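Long-range contacts in probable serine protease HTRA3 (PDB 2P3W), which is probably a serine endopeptidase of the HtrA family, whose PDZ domain binds C-terminal peptide tails: residues I8-R13 with I37-V42; I58-N63 with L84-R89; N45-R50 with A99-M104; E80-L85 with L95-P100. All blocks are in the same frame, centred on the assembly; numbering follows the deposited sequence.

Interaction 1 of 4, residues I8-R13 with I37-V42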
loop_
_atom_site.group_PDB
_atom_site.type_symbol
_atom_site.label_atom_id
_atom_site.label_comp_id
_atom_site.label_asym_id
_atom_site.label_seq_id
_atom_site.Cartn_x
_atom_site.Cartn_y
_atom_site.Cartn_z
ATOM N N ILE A 8 -3.403 -9.073 0.144
ATOM C CA ILE A 8 -4.255 -8.922 -1.040
ATOM C C ILE A 8 -4.135 -7.582 -1.768
ATOM O O ILE A 8 -4.574 -7.471 -2.914
ATOM C CB ILE A 8 -5.751 -9.211 -0.745
ATOM C CG1 ILE A 8 -6.327 -8.274 0.312
ATOM C CG2 ILE A 8 -5.899 -10.678 -0.314
ATOM C CD1 ILE A 8 -7.845 -8.369 0.522
ATOM N N GLY A 9 -3.555 -6.570 -1.127
ATOM C CA GLY A 9 -3.270 -5.326 -1.810
ATOM C C GLY A 9 -4.379 -4.288 -1.836
ATOM O O GLY A 9 -4.604 -3.632 -2.864
ATOM N N ILE A 10 -5.057 -4.112 -0.706
ATOM C CA ILE A 10 -5.967 -2.978 -0.571
ATOM C C ILE A 10 -5.671 -2.216 0.698
ATOM O O ILE A 10 -5.204 -2.817 1.682
ATOM C CB ILE A 10 -7.446 -3.409 -0.603
ATOM C CG1 ILE A 10 -7.795 -4.308 0.564
ATOM C CG2 ILE A 10 -7.819 -4.125 -1.898
ATOM C CD1 ILE A 10 -9.326 -4.479 0.729
ATOM N N ARG A 11 -5.961 -0.907 0.677
ATOM C CA ARG A 11 -5.976 -0.105 1.898
ATOM C C ARG A 11 -7.460 0.017 2.287
ATOM O O ARG A 11 -8.271 0.521 1.522
ATOM C CB ARG A 11 -5.284 1.240 1.696
ATOM C CG ARG A 11 -5.306 2.075 2.980
ATOM C CD ARG A 11 -4.073 2.907 3.182
ATOM N NE ARG A 11 -3.871 3.906 2.137
ATOM C CZ ARG A 11 -4.534 5.042 2.052
ATOM N NH1 ARG A 11 -5.461 5.334 2.938
ATOM N NH2 ARG A 11 -4.249 5.907 1.078
ATOM N N MET A 12 -7.800 -0.560 3.436
ATOM C CA MET A 12 -9.176 -0.790 3.813
ATOM C C MET A 12 -9.578 0.092 4.978
ATOM O O MET A 12 -8.752 0.450 5.835
ATOM C CB MET A 12 -9.375 -2.274 4.177
ATOM C CG MET A 12 -8.556 -2.757 5.360
ATOM S SD MET A 12 -8.915 -4.425 5.909
ATOM C CE MET A 12 -7.663 -4.645 7.117
ATOM N N ARG A 13 -10.853 0.463 5.007
ATOM C CA ARG A 13 -11.433 1.254 6.069
ATOM C C ARG A 13 -12.758 0.624 6.513
ATOM O O ARG A 13 -13.575 0.232 5.669
ATOM C CB ARG A 13 -11.719 2.664 5.542
ATOM C CG ARG A 13 -10.476 3.451 5.199
ATOM C CD ARG A 13 -10.794 4.790 4.562
ATOM N NE ARG A 13 -11.558 5.680 5.440
ATOM C CZ ARG A 13 -12.129 6.825 5.062
ATOM N NH1 ARG A 13 -12.088 7.241 3.794
ATOM N NH2 ARG A 13 -12.769 7.571 5.957
ATOM N N ILE A 37 -16.442 -3.314 4.598
ATOM C CA ILE A 37 -15.089 -2.783 4.496
ATOM C C ILE A 37 -14.942 -1.960 3.235
ATOM O O ILE A 37 -15.074 -2.474 2.125
ATOM C CB ILE A 37 -14.040 -3.924 4.428
ATOM C CG1 ILE A 37 -14.223 -4.937 5.578
ATOM C CG2 ILE A 37 -12.656 -3.341 4.405
ATOM C CD1 ILE A 37 -14.267 -4.352 6.909
ATOM N N TYR A 38 -14.632 -0.681 3.394
ATOM C CA TYR A 38 -14.437 0.191 2.235
ATOM C C TYR A 38 -13.032 0.093 1.640
ATOM O O TYR A 38 -12.029 0.120 2.370
ATOM C CB TYR A 38 -14.709 1.598 2.659
ATOM C CG TYR A 38 -14.647 2.630 1.548
ATOM C CD1 TYR A 38 -15.666 2.745 0.616
ATOM C CD2 TYR A 38 -13.573 3.482 1.453
ATOM C CE1 TYR A 38 -15.605 3.705 -0.402
ATOM C CE2 TYR A 38 -13.495 4.453 0.456
ATOM C CZ TYR A 38 -14.506 4.554 -0.473
ATOM O OH TYR A 38 -14.412 5.534 -1.455
ATOM N N VAL A 39 -12.958 -0.004 0.315
ATOM C CA VAL A 39 -11.666 -0.079 -0.378
ATOM C C VAL A 39 -11.228 1.340 -0.734
ATOM O O VAL A 39 -11.665 1.927 -1.739
ATOM C CB VAL A 39 -11.716 -0.967 -1.639
ATOM C CG1 VAL A 39 -10.335 -1.047 -2.314
ATOM C CG2 VAL A 39 -12.261 -2.348 -1.314
ATOM N N GLN A 40 -10.355 1.884 0.118
ATOM C CA GLN A 40 -9.814 3.224 -0.086
ATOM C C GLN A 40 -8.834 3.252 -1.253
ATOM O O GLN A 40 -8.876 4.172 -2.057
ATOM C CB GLN A 40 -9.158 3.742 1.203
ATOM C CG GLN A 40 -8.540 5.130 1.112
ATOM C CD GLN A 40 -9.516 6.259 0.873
ATOM O OE1 GLN A 40 -10.644 6.222 1.333
ATOM N NE2 GLN A 40 -9.046 7.322 0.208
ATOM N N GLU A 41 -7.947 2.261 -1.329
ATOM C CA GLU A 41 -6.962 2.175 -2.418
ATOM C C GLU A 41 -6.688 0.704 -2.786
ATOM O O GLU A 41 -6.841 -0.198 -1.957
ATOM C CB GLU A 41 -5.627 2.832 -2.018
ATOM C CG GLU A 41 -5.663 4.288 -1.613
ATOM C CD GLU A 41 -6.098 5.240 -2.726
ATOM O OE1 GLU A 41 -6.590 6.346 -2.363
ATOM O OE2 GLU A 41 -5.954 4.898 -3.936
ATOM N N VAL A 42 -6.318 0.486 -4.055
ATOM C CA VAL A 42 -5.845 -0.824 -4.519
ATOM C C VAL A 42 -4.400 -0.712 -4.982
ATOM O O VAL A 42 -4.055 0.175 -5.787
ATOM C CB VAL A 42 -6.714 -1.348 -5.690
ATOM C CG1 VAL A 42 -6.252 -2.731 -6.109
ATOM C CG2 VAL A 42 -8.196 -1.344 -5.308
#
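Strands 10-13 and 37-42 run antiparallel with their axes 4.6 Å apart and 167° between their directions, and a classic beta bulge sets Gln40 and Glu41 together opposite Arg11. The carbonyl oxygen of Arg11 therefore takes two donors: Gln40 N at 2.9 Å, nearly along the C=O axis, and Glu41 N in a weak bond. Just before the strand, Gly9 adopts backbone angles at which a side chain would collide with the carbonyl oxygen of Ile8, so glycine suits the place. On the buried face, apolar Ile10, Met12, Val39 and Val42 suit the interior: Ile10 and Met12 reach helix 70-79, and Ile10 CG2 rests 4.0 Å from Val39 CG1. Met12 CB presses tightly on Ile37 CG2 at 3.5 Å. On the face of Arg11, Arg13 and Tyr38, a bend at chi3 (62°) swings the Arg13 guanidinium so that NH1 donates to Gln40 OE1 at 3.0 Å, an oxygen lying in the guanidinium plane. Glu41 CG covers one face of the Arg11 guanidinium, 3.4 Å from NH2, yet no N-H of Arg11 points at the carboxylate. Instead, in the second subunit, Arg11 NH1 binds the carbonyl oxygen of Phe108, its guanidinium makes a cation-pi contact with Phe7, and Glu41 OE2 binds Asn45. The polar ends of Arg11 and Glu41 are thus satisfied across the interface, where Arg11 and Met12 extend the ladder to that subunit's phage-derived C-terminal tail.

Interaction 2 of 4, residues I58-N63 with L84-R89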
loop_
_atom_site.group_PDB
_atom_site.type_symbol
_atom_site.label_atom_id
_atom_site.label_comp_id
_atom_site.label_asym_id
_atom_site.label_seq_id
_atom_site.Cartn_x
_atom_site.Cartn_y
_atom_site.Cartn_z
ATOM N N ILE A 58 -17.171 -1.816 -1.764
ATOM C CA ILE A 58 -17.371 -2.221 -0.363
ATOM C C ILE A 58 -17.418 -3.740 -0.280
ATOM O O ILE A 58 -18.258 -4.365 -0.924
ATOM C CB ILE A 58 -18.650 -1.591 0.234
ATOM C CG1 ILE A 58 -18.578 -0.060 0.208
ATOM C CG2 ILE A 58 -18.872 -2.060 1.683
ATOM C CD1 ILE A 58 -19.885 0.672 0.406
ATOM N N ILE A 59 -16.556 -4.321 0.549
ATOM C CA ILE A 59 -16.461 -5.761 0.731
ATOM C C ILE A 59 -17.387 -6.092 1.895
ATOM O O ILE A 59 -17.231 -5.558 3.006
ATOM C CB ILE A 59 -14.998 -6.225 0.988
ATOM C CG1 ILE A 59 -14.076 -5.778 -0.168
ATOM C CG2 ILE A 59 -14.955 -7.731 1.170
ATOM C CD1 ILE A 59 -12.621 -5.957 0.091
ATOM N N VAL A 60 -18.395 -6.935 1.635
ATOM C CA VAL A 60 -19.409 -7.249 2.633
ATOM C C VAL A 60 -19.392 -8.677 3.200
ATOM O O VAL A 60 -19.902 -8.893 4.291
ATOM C CB VAL A 60 -20.815 -6.873 2.137
ATOM C CG1 VAL A 60 -20.861 -5.358 1.861
ATOM C CG2 VAL A 60 -21.190 -7.653 0.892
ATOM N N LYS A 61 -18.798 -9.631 2.484
ATOM C CA LYS A 61 -18.645 -10.991 2.973
ATOM C C LYS A 61 -17.348 -11.603 2.480
ATOM O O LYS A 61 -16.812 -11.204 1.445
ATOM C CB LYS A 61 -19.803 -11.880 2.502
ATOM C CG LYS A 61 -21.132 -11.537 3.121
ATOM C CD LYS A 61 -22.176 -12.626 2.837
ATOM C CE LYS A 61 -23.463 -12.363 3.614
ATOM N NZ LYS A 61 -23.299 -12.654 5.076
ATOM N N VAL A 62 -16.828 -12.533 3.267
ATOM C CA VAL A 62 -15.681 -13.345 2.868
ATOM C C VAL A 62 -16.030 -14.808 3.130
ATOM O O VAL A 62 -16.417 -15.167 4.243
ATOM C CB VAL A 62 -14.388 -12.931 3.599
ATOM C CG1 VAL A 62 -14.554 -12.936 5.122
ATOM C CG2 VAL A 62 -13.214 -13.819 3.198
ATOM N N ASN A 63 -15.944 -15.628 2.083
ATOM C CA ASN A 63 -16.290 -17.054 2.178
ATOM C C ASN A 63 -17.659 -17.248 2.862
ATOM O O ASN A 63 -17.875 -18.170 3.659
ATOM C CB ASN A 63 -15.123 -17.820 2.836
ATOM C CG ASN A 63 -13.873 -17.845 1.955
ATOM O OD1 ASN A 63 -13.955 -17.702 0.729
ATOM N ND2 ASN A 63 -12.704 -18.032 2.566
ATOM N N LEU A 84 -13.231 -15.773 -1.235
ATOM C CA LEU A 84 -14.402 -15.445 -2.043
ATOM C C LEU A 84 -15.029 -14.186 -1.451
ATOM O O LEU A 84 -15.684 -14.238 -0.420
ATOM C CB LEU A 84 -15.367 -16.634 -2.083
ATOM C CG LEU A 84 -14.825 -17.917 -2.723
ATOM C CD1 LEU A 84 -15.720 -19.094 -2.421
ATOM C CD2 LEU A 84 -14.658 -17.762 -4.222
ATOM N N LEU A 85 -14.807 -13.056 -2.121
ATOM C CA LEU A 85 -15.184 -11.748 -1.588
ATOM C C LEU A 85 -16.420 -11.240 -2.306
ATOM O O LEU A 85 -16.407 -11.146 -3.526
ATOM C CB LEU A 85 -14.043 -10.743 -1.745
ATOM C CG LEU A 85 -12.729 -11.060 -0.990
ATOM C CD1 LEU A 85 -11.669 -10.025 -1.202
ATOM C CD2 LEU A 85 -13.012 -11.235 0.491
ATOM N N GLU A 86 -17.454 -10.928 -1.532
ATOM C CA GLU A 86 -18.698 -10.335 -2.016
ATOM C C GLU A 86 -18.548 -8.828 -1.917
ATOM O O GLU A 86 -18.250 -8.297 -0.844
ATOM C CB GLU A 86 -19.855 -10.801 -1.122
ATOM C CG GLU A 86 -21.304 -10.477 -1.555
ATOM C CD GLU A 86 -22.344 -11.249 -0.701
ATOM O OE1 GLU A 86 -22.265 -12.499 -0.599
ATOM O OE2 GLU A 86 -23.233 -10.608 -0.105
ATOM N N VAL A 87 -18.761 -8.147 -3.034
ATOM C CA VAL A 87 -18.517 -6.722 -3.137
ATOM C C VAL A 87 -19.767 -5.999 -3.648
ATOM O O VAL A 87 -20.481 -6.478 -4.518
ATOM C CB VAL A 87 -17.336 -6.458 -4.115
ATOM C CG1 VAL A 87 -17.368 -5.046 -4.701
ATOM C CG2 VAL A 87 -15.979 -6.796 -3.454
ATOM N N ARG A 88 -20.025 -4.839 -3.060
ATOM C CA ARG A 88 -21.025 -3.905 -3.551
ATOM C C ARG A 88 -20.306 -2.805 -4.307
ATOM O O ARG A 88 -19.444 -2.124 -3.722
ATOM C CB ARG A 88 -21.776 -3.268 -2.385
ATOM C CG ARG A 88 -22.461 -4.244 -1.468
ATOM C CD ARG A 88 -23.669 -4.855 -2.111
ATOM N NE ARG A 88 -24.243 -5.854 -1.215
ATOM C CZ ARG A 88 -24.048 -7.174 -1.296
ATOM N NH1 ARG A 88 -23.286 -7.705 -2.252
ATOM N NH2 ARG A 88 -24.635 -7.974 -0.398
ATOM N N ARG A 89 -20.673 -2.614 -5.578
ATOM C CA ARG A 89 -20.119 -1.553 -6.417
ATOM C C ARG A 89 -21.269 -0.758 -7.013
ATOM O O ARG A 89 -21.875 -1.192 -7.957
ATOM C CB ARG A 89 -19.267 -2.162 -7.527
ATOM C CG ARG A 89 -18.595 -1.115 -8.445
ATOM C CD ARG A 89 -17.761 -1.757 -9.487
ATOM N NE ARG A 89 -16.589 -2.417 -8.899
ATOM C CZ ARG A 89 -15.790 -3.258 -9.560
ATOM N NH1 ARG A 89 -16.036 -3.574 -10.823
ATOM N NH2 ARG A 89 -14.767 -3.815 -8.941
#
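Val60 chi1 of -61° puts CG1 anti to the carbonyl carbon and leaves CG2 in the crowded position between backbone N and carbonyl carbon, while Arg88 bends at chi2 (-72°), so the CG2 methyl comes to rest over the centre of one guanidinium face, 3.6 Å from Arg88 CZ. Glu86, extended with CG anti to its backbone N, offers the anti lone pair of OE2 to Arg88 NH2 at 3.0 Å in a salt bridge. Asp93 forms a second one with NH1, so the guanidinium is well fixed. The aliphatic part of Lys61 runs beside Glu86, with Lys61 CD 3.4 Å from OE1, and its ammonium group stops short of contact with the carboxylate. At the far end Asn63 serves as a polar clasp: its OD1 accepts Leu84 N at 2.8 Å, and its backbone N donates to Leu84 O at 2.9 Å. Asn63 ND2 is held by Glu80. On the other face, beta-branched Val62 and Ile59 suit the buried interior; Val62 CG2 meets Leu85 CD2 at 3.7 Å and Ile59 CG1 meets Val87 CG2 at 3.9 Å. A beta bulge between Ile59 and Lys61 shifts the register. Antiparallel pairing of strands 58-62 and 83-89, separated in the chain by helix 70-79, belongs to the curled beta-sheet framework of the PDZ fold.

Interaction 3 of 4, residues N45-R50 with A99-M104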
loop_
_atom_site.group_PDB
_atom_site.type_symbol
_atom_site.label_atom_id
_atom_site.label_comp_id
_atom_site.label_asym_id
_atom_site.label_seq_id
_atom_site.Cartn_x
_atom_site.Cartn_y
_atom_site.Cartn_z
ATOM N N ASN A 45 0.189 -4.018 -8.261
ATOM C CA ASN A 45 0.669 -5.357 -8.686
ATOM C C ASN A 45 0.218 -6.405 -7.678
ATOM O O ASN A 45 1.020 -7.143 -7.148
ATOM C CB ASN A 45 2.177 -5.339 -8.763
ATOM C CG ASN A 45 2.670 -4.519 -9.934
ATOM O OD1 ASN A 45 2.367 -4.851 -11.078
ATOM N ND2 ASN A 45 3.416 -3.439 -9.660
ATOM N N SER A 46 -1.079 -6.464 -7.420
ATOM C CA SER A 46 -1.586 -7.219 -6.295
ATOM C C SER A 46 -2.714 -8.176 -6.697
ATOM O O SER A 46 -3.310 -8.037 -7.772
ATOM C CB SER A 46 -2.177 -6.244 -5.272
ATOM O OG SER A 46 -3.277 -5.558 -5.845
ATOM N N PRO A 47 -3.014 -9.140 -5.824
ATOM C CA PRO A 47 -4.182 -9.996 -6.055
ATOM C C PRO A 47 -5.471 -9.209 -6.323
ATOM O O PRO A 47 -6.256 -9.600 -7.185
ATOM C CB PRO A 47 -4.275 -10.794 -4.773
ATOM C CG PRO A 47 -2.867 -10.875 -4.324
ATOM C CD PRO A 47 -2.296 -9.549 -4.606
ATOM N N SER A 48 -5.687 -8.126 -5.579
ATOM C CA SER A 48 -6.901 -7.331 -5.724
ATOM C C SER A 48 -6.958 -6.605 -7.091
ATOM O O SER A 48 -7.999 -6.609 -7.769
ATOM C CB SER A 48 -7.081 -6.389 -4.549
ATOM O OG SER A 48 -7.232 -7.114 -3.340
ATOM N N GLN A 49 -5.829 -6.056 -7.533
ATOM C CA GLN A 49 -5.785 -5.430 -8.851
ATOM C C GLN A 49 -6.020 -6.469 -9.961
ATOM O O GLN A 49 -6.865 -6.290 -10.855
ATOM C CB GLN A 49 -4.472 -4.682 -9.061
ATOM C CG GLN A 49 -4.409 -3.939 -10.388
ATOM C CD GLN A 49 -5.446 -2.824 -10.525
ATOM O OE1 GLN A 49 -5.746 -2.100 -9.565
ATOM N NE2 GLN A 49 -5.959 -2.641 -11.754
ATOM N N ARG A 50 -5.319 -7.592 -9.879
ATOM C CA ARG A 50 -5.444 -8.640 -10.898
ATOM C C ARG A 50 -6.861 -9.224 -10.940
ATOM O O ARG A 50 -7.368 -9.613 -12.002
ATOM C CB ARG A 50 -4.452 -9.761 -10.610
ATOM C CG ARG A 50 -2.989 -9.370 -10.780
ATOM C CD ARG A 50 -2.045 -10.591 -10.617
ATOM N NE ARG A 50 -1.980 -11.247 -9.305
ATOM C CZ ARG A 50 -1.150 -10.908 -8.306
ATOM N NH1 ARG A 50 -0.343 -9.857 -8.423
ATOM N NH2 ARG A 50 -1.142 -11.600 -7.166
ATOM N N ALA A 99 -6.874 -14.805 -4.309
ATOM C CA ALA A 99 -5.875 -15.551 -3.550
ATOM C C ALA A 99 -4.791 -14.654 -2.952
ATOM O O ALA A 99 -4.073 -13.984 -3.708
ATOM C CB ALA A 99 -5.206 -16.599 -4.486
ATOM N N PRO A 100 -4.653 -14.625 -1.609
ATOM C CA PRO A 100 -3.550 -13.824 -1.048
ATOM C C PRO A 100 -2.204 -14.270 -1.595
ATOM O O PRO A 100 -1.944 -15.453 -1.682
ATOM C CB PRO A 100 -3.645 -14.084 0.476
ATOM C CG PRO A 100 -5.094 -14.443 0.699
ATOM C CD PRO A 100 -5.503 -15.220 -0.557
ATOM N N GLU A 101 -1.399 -13.311 -2.018
ATOM C CA GLU A 101 -0.007 -13.524 -2.428
ATOM C C GLU A 101 0.867 -13.701 -1.203
ATOM O O GLU A 101 0.701 -13.002 -0.216
ATOM C CB GLU A 101 0.461 -12.319 -3.236
ATOM C CG GLU A 101 1.853 -12.426 -3.809
ATOM C CD GLU A 101 2.123 -11.395 -4.935
ATOM O OE1 GLU A 101 1.165 -10.816 -5.548
ATOM O OE2 GLU A 101 3.332 -11.138 -5.177
ATOM N N VAL A 102 1.784 -14.665 -1.260
ATOM C CA VAL A 102 2.667 -14.954 -0.145
ATOM C C VAL A 102 4.108 -14.590 -0.518
ATOM O O VAL A 102 4.631 -15.013 -1.562
ATOM C CB VAL A 102 2.608 -16.447 0.236
ATOM C CG1 VAL A 102 3.435 -16.699 1.496
ATOM C CG2 VAL A 102 1.131 -16.892 0.448
ATOM N N VAL A 103 4.746 -13.792 0.338
ATOM C CA VAL A 103 6.151 -13.394 0.144
ATOM C C VAL A 103 6.961 -13.883 1.330
ATOM O O VAL A 103 6.600 -13.666 2.469
ATOM C CB VAL A 103 6.299 -11.850 -0.008
ATOM C CG1 VAL A 103 7.730 -11.467 -0.354
ATOM C CG2 VAL A 103 5.340 -11.320 -1.068
ATOM N N MET A 104 8.084 -14.526 1.032
ATOM C CA MET A 104 8.935 -15.135 2.036
ATOM C C MET A 104 10.170 -14.290 2.367
ATOM O O MET A 104 10.510 -13.312 1.666
ATOM C CB MET A 104 9.360 -16.505 1.534
ATOM C CG MET A 104 8.198 -17.365 1.163
ATOM S SD MET A 104 8.747 -18.968 0.647
ATOM C CE MET A 104 9.363 -19.641 2.196
HETATM O O HOH W 1 3.454 -8.667 -6.338
HETATM O O HOH W 2 -3.072 -13.886 -6.282
#
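One face of the Arg50 guanidinium lies on the backbone at the start of its own helix, with Ser46 C and Pro47 N each 3.3 Å beneath the plane and offset toward its rim. At the edge, in plane, sit Glu101 OE1 and a water oxygen. Arg50 NH2 donates to Glu101 OE1 at 2.9 Å in a salt bridge, meeting the oxygen from above the carboxylate plane, and NH1 adds a weak bond to the same atom. The two flat groups are turned 46° apart. A bend at chi3 (-65°) folds Arg50 back to this position, whereas Glu101 reaches out extended, long enough to span from strand 101-103. The helix 47-51 begins with a true N-cap: Ser46 OG accepts Gln49 N at 3.1 Å, and Pro47, needing no N-H donor in the first turn, fits directly after it. The Pro47 ring packs with CG 3.8 Å from Glu101 CB, and its CB lies against the Ala99 carbonyl oxygen at 3.4 Å. Two waters complete the surface-side network. One donates to Asn45 O and to Glu101 OE2 (2.7 Å), occupying the second carboxylate oxygen; the other accepts from Arg50 NH2 and donates to Ala99 O at 2.8 Å.

Interaction 4 of 4, residues E80-L85 with L95-P100; sequences ESPLLL and LFSIAP
The inward face, carrying Leu83, Leu85, Phe96 and Ile98, is the close-packed side of this contact, while Leu84, Leu95 and Ser97 lie on the solvent side. Inside, Leu85 CD1 meets Ile98 CG1 at 4.0 Å, the two side chains crossing at about a right angle, and Ile53 and Ile8 close over this patch. Leucine, branched at CG, and isoleucine, branched at CB, fill this buried seam with methyl groups and no polar atom that would need a partner. The Phe96 ring extends past residues 80-85, further along the same neighbouring strand, to pack on Val87 and Arg89 and on Ile53. Between the faces runs the ladder of a beta hairpin formed by strands 83-89 and 92-103, part of the PDZ sheet. Leu85 N reaches Phe96 O at 2.9 Å with the donor in the carbonyl plane; Leu83 N meets Ile98 O at 2.9 Å from 49° above the Ile98 carbonyl plane. Outside, the packing is sparser: Leu84 CD2 touches Ser97 CB at 3.6 Å, and Ser97, small and hydroxylated, takes two conformations. Leu95 lays CD1 3.5 Å from Leu85 O. Where the ladder ends, a cis peptide before Pro82 turns the chain so that Pro82 CB lies 4.0 Å from Ala99 CB. Pro100 CG packs 3.7 Å from Glu80 O. Here a water links Ser81 OG with Pro100 O, to which it donates at 2.7 Å.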
loop_
_atom_site.group_PDB
_atom_site.type_symbol
_atom_site.label_atom_id
_atom_site.label_comp_id
_atom_site.label_asym_id
_atom_site.label_seq_id
_atom_site.Cartn_x
_atom_site.Cartn_y
_atom_site.Cartn_z
ATOM N N GLU A 80 -7.000 -17.748 5.420
ATOM C CA GLU A 80 -7.734 -18.452 4.385
ATOM C C GLU A 80 -7.156 -18.132 3.001
ATOM O O GLU A 80 -6.563 -17.095 2.776
ATOM C CB GLU A 80 -9.179 -18.040 4.437
ATOM C CG GLU A 80 -9.840 -18.491 5.748
ATOM C CD GLU A 80 -11.184 -17.859 5.921
ATOM O OE1 GLU A 80 -12.145 -18.354 5.303
ATOM O OE2 GLU A 80 -11.271 -16.869 6.687
ATOM N N SER A 81 -7.312 -19.088 2.091
ATOM C CA SER A 81 -6.833 -18.946 0.739
ATOM C C SER A 81 -7.548 -19.912 -0.206
ATOM O O SER A 81 -7.556 -21.147 0.033
ATOM C CB SER A 81 -5.337 -19.230 0.681
ATOM O OG SER A 81 -4.817 -18.923 -0.614
ATOM N N PRO A 82 -8.152 -19.378 -1.289
ATOM C CA PRO A 82 -8.337 -17.987 -1.645
ATOM C C PRO A 82 -9.498 -17.447 -0.814
ATOM O O PRO A 82 -10.101 -18.195 -0.038
ATOM C CB PRO A 82 -8.721 -18.046 -3.128
ATOM C CG PRO A 82 -9.459 -19.338 -3.213
ATOM C CD PRO A 82 -8.759 -20.280 -2.275
ATOM N N LEU A 83 -9.834 -16.191 -1.043
ATOM C CA LEU A 83 -10.959 -15.510 -0.417
ATOM C C LEU A 83 -12.030 -15.234 -1.471
ATOM O O LEU A 83 -11.771 -14.525 -2.467
ATOM C CB LEU A 83 -10.490 -14.179 0.178
ATOM C CG LEU A 83 -9.340 -14.197 1.211
ATOM C CD1 LEU A 83 -9.178 -12.785 1.796
ATOM C CD2 LEU A 83 -9.626 -15.164 2.272
ATOM N N LEU A 84 -13.231 -15.773 -1.235
ATOM C CA LEU A 84 -14.402 -15.445 -2.043
ATOM C C LEU A 84 -15.029 -14.186 -1.451
ATOM O O LEU A 84 -15.684 -14.238 -0.420
ATOM C CB LEU A 84 -15.367 -16.634 -2.083
ATOM C CG LEU A 84 -14.825 -17.917 -2.723
ATOM C CD1 LEU A 84 -15.720 -19.094 -2.421
ATOM C CD2 LEU A 84 -14.658 -17.762 -4.222
ATOM N N LEU A 85 -14.807 -13.056 -2.121
ATOM C CA LEU A 85 -15.184 -11.748 -1.588
ATOM C C LEU A 85 -16.420 -11.240 -2.306
ATOM O O LEU A 85 -16.407 -11.146 -3.526
ATOM C CB LEU A 85 -14.043 -10.743 -1.745
ATOM C CG LEU A 85 -12.729 -11.060 -0.990
ATOM C CD1 LEU A 85 -11.669 -10.025 -1.202
ATOM C CD2 LEU A 85 -13.012 -11.235 0.491
ATOM N N LEU A 95 -18.989 -10.982 -7.161
ATOM C CA LEU A 95 -18.175 -11.989 -6.447
ATOM C C LEU A 95 -16.788 -12.133 -7.084
ATOM O O LEU A 95 -16.676 -12.283 -8.293
ATOM C CB LEU A 95 -18.876 -13.354 -6.413
ATOM C CG LEU A 95 -18.248 -14.495 -5.587
ATOM C CD1 LEU A 95 -18.111 -14.119 -4.110
ATOM C CD2 LEU A 95 -19.051 -15.747 -5.708
ATOM N N PHE A 96 -15.739 -12.058 -6.254
ATOM C CA PHE A 96 -14.340 -12.164 -6.699
ATOM C C PHE A 96 -13.681 -13.322 -5.933
ATOM O O PHE A 96 -14.072 -13.621 -4.822
ATOM C CB PHE A 96 -13.554 -10.887 -6.406
ATOM C CG PHE A 96 -14.062 -9.670 -7.129
ATOM C CD1 PHE A 96 -13.760 -9.468 -8.451
ATOM C CD2 PHE A 96 -14.904 -8.771 -6.494
ATOM C CE1 PHE A 96 -14.261 -8.360 -9.148
ATOM C CE2 PHE A 96 -15.391 -7.650 -7.181
ATOM C CZ PHE A 96 -15.063 -7.450 -8.504
ATOM N N SER A 97 -12.731 -14.004 -6.575
ATOM C CA SER A 97 -11.936 -14.999 -5.865
ATOM C C SER A 97 -10.496 -14.524 -5.889
ATOM O O SER A 97 -9.831 -14.488 -6.901
ATOM C CB SER A 97 -12.082 -16.413 -6.407
ATOM O OG SER A 97 -11.386 -17.297 -5.543
ATOM N N ILE A 98 -10.068 -14.079 -4.722
ATOM C CA ILE A 98 -8.807 -13.367 -4.571
ATOM C C ILE A 98 -7.897 -14.201 -3.702
ATOM O O ILE A 98 -8.117 -14.319 -2.496
ATOM C CB ILE A 98 -8.981 -11.969 -3.889
ATOM C CG1 ILE A 98 -10.019 -11.095 -4.642
ATOM C CG2 ILE A 98 -7.648 -11.283 -3.790
ATOM C CD1 ILE A 98 -9.682 -10.822 -6.097
ATOM N N ALA A 99 -6.874 -14.805 -4.309
ATOM C CA ALA A 99 -5.875 -15.551 -3.550
ATOM C C ALA A 99 -4.791 -14.654 -2.952
ATOM O O ALA A 99 -4.073 -13.984 -3.708
ATOM C CB ALA A 99 -5.206 -16.599 -4.486
ATOM N N PRO A 100 -4.653 -14.625 -1.609
ATOM C CA PRO A 100 -3.550 -13.824 -1.048
ATOM C C PRO A 100 -2.204 -14.270 -1.595
ATOM O O PRO A 100 -1.944 -15.453 -1.682
ATOM C CB PRO A 100 -3.645 -14.084 0.476
ATOM C CG PRO A 100 -5.094 -14.443 0.699
ATOM C CD PRO A 100 -5.503 -15.220 -0.557
HETATM O O HOH W 3 -2.437 -17.735 -0.270
#

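Overall arrangement
Interaction 1 is the buried contact of the four, interactions 2 and 4 have one inward and one solvent side, and interaction 3 lies at the surface. Interactions 1 and 2 join through neighbouring strands 37-42 and 58-62, where Ile10, Val39 and Ile59 pack together. Interactions 2 and 4 share Leu84 and Leu85; interactions 3 and 4 share Ala99 and Pro100, with Pro47 against Ile98. The three ladders rest mainly on backbone bonds and apolar seams, with salt bridging on the outer face of interaction 2; interaction 3 has no ladder and depends on a salt bridge, a proline ring and waters. Interaction 1 meets the tail of the second subunit, and Asn45 of interaction 3 also reaches that subunit.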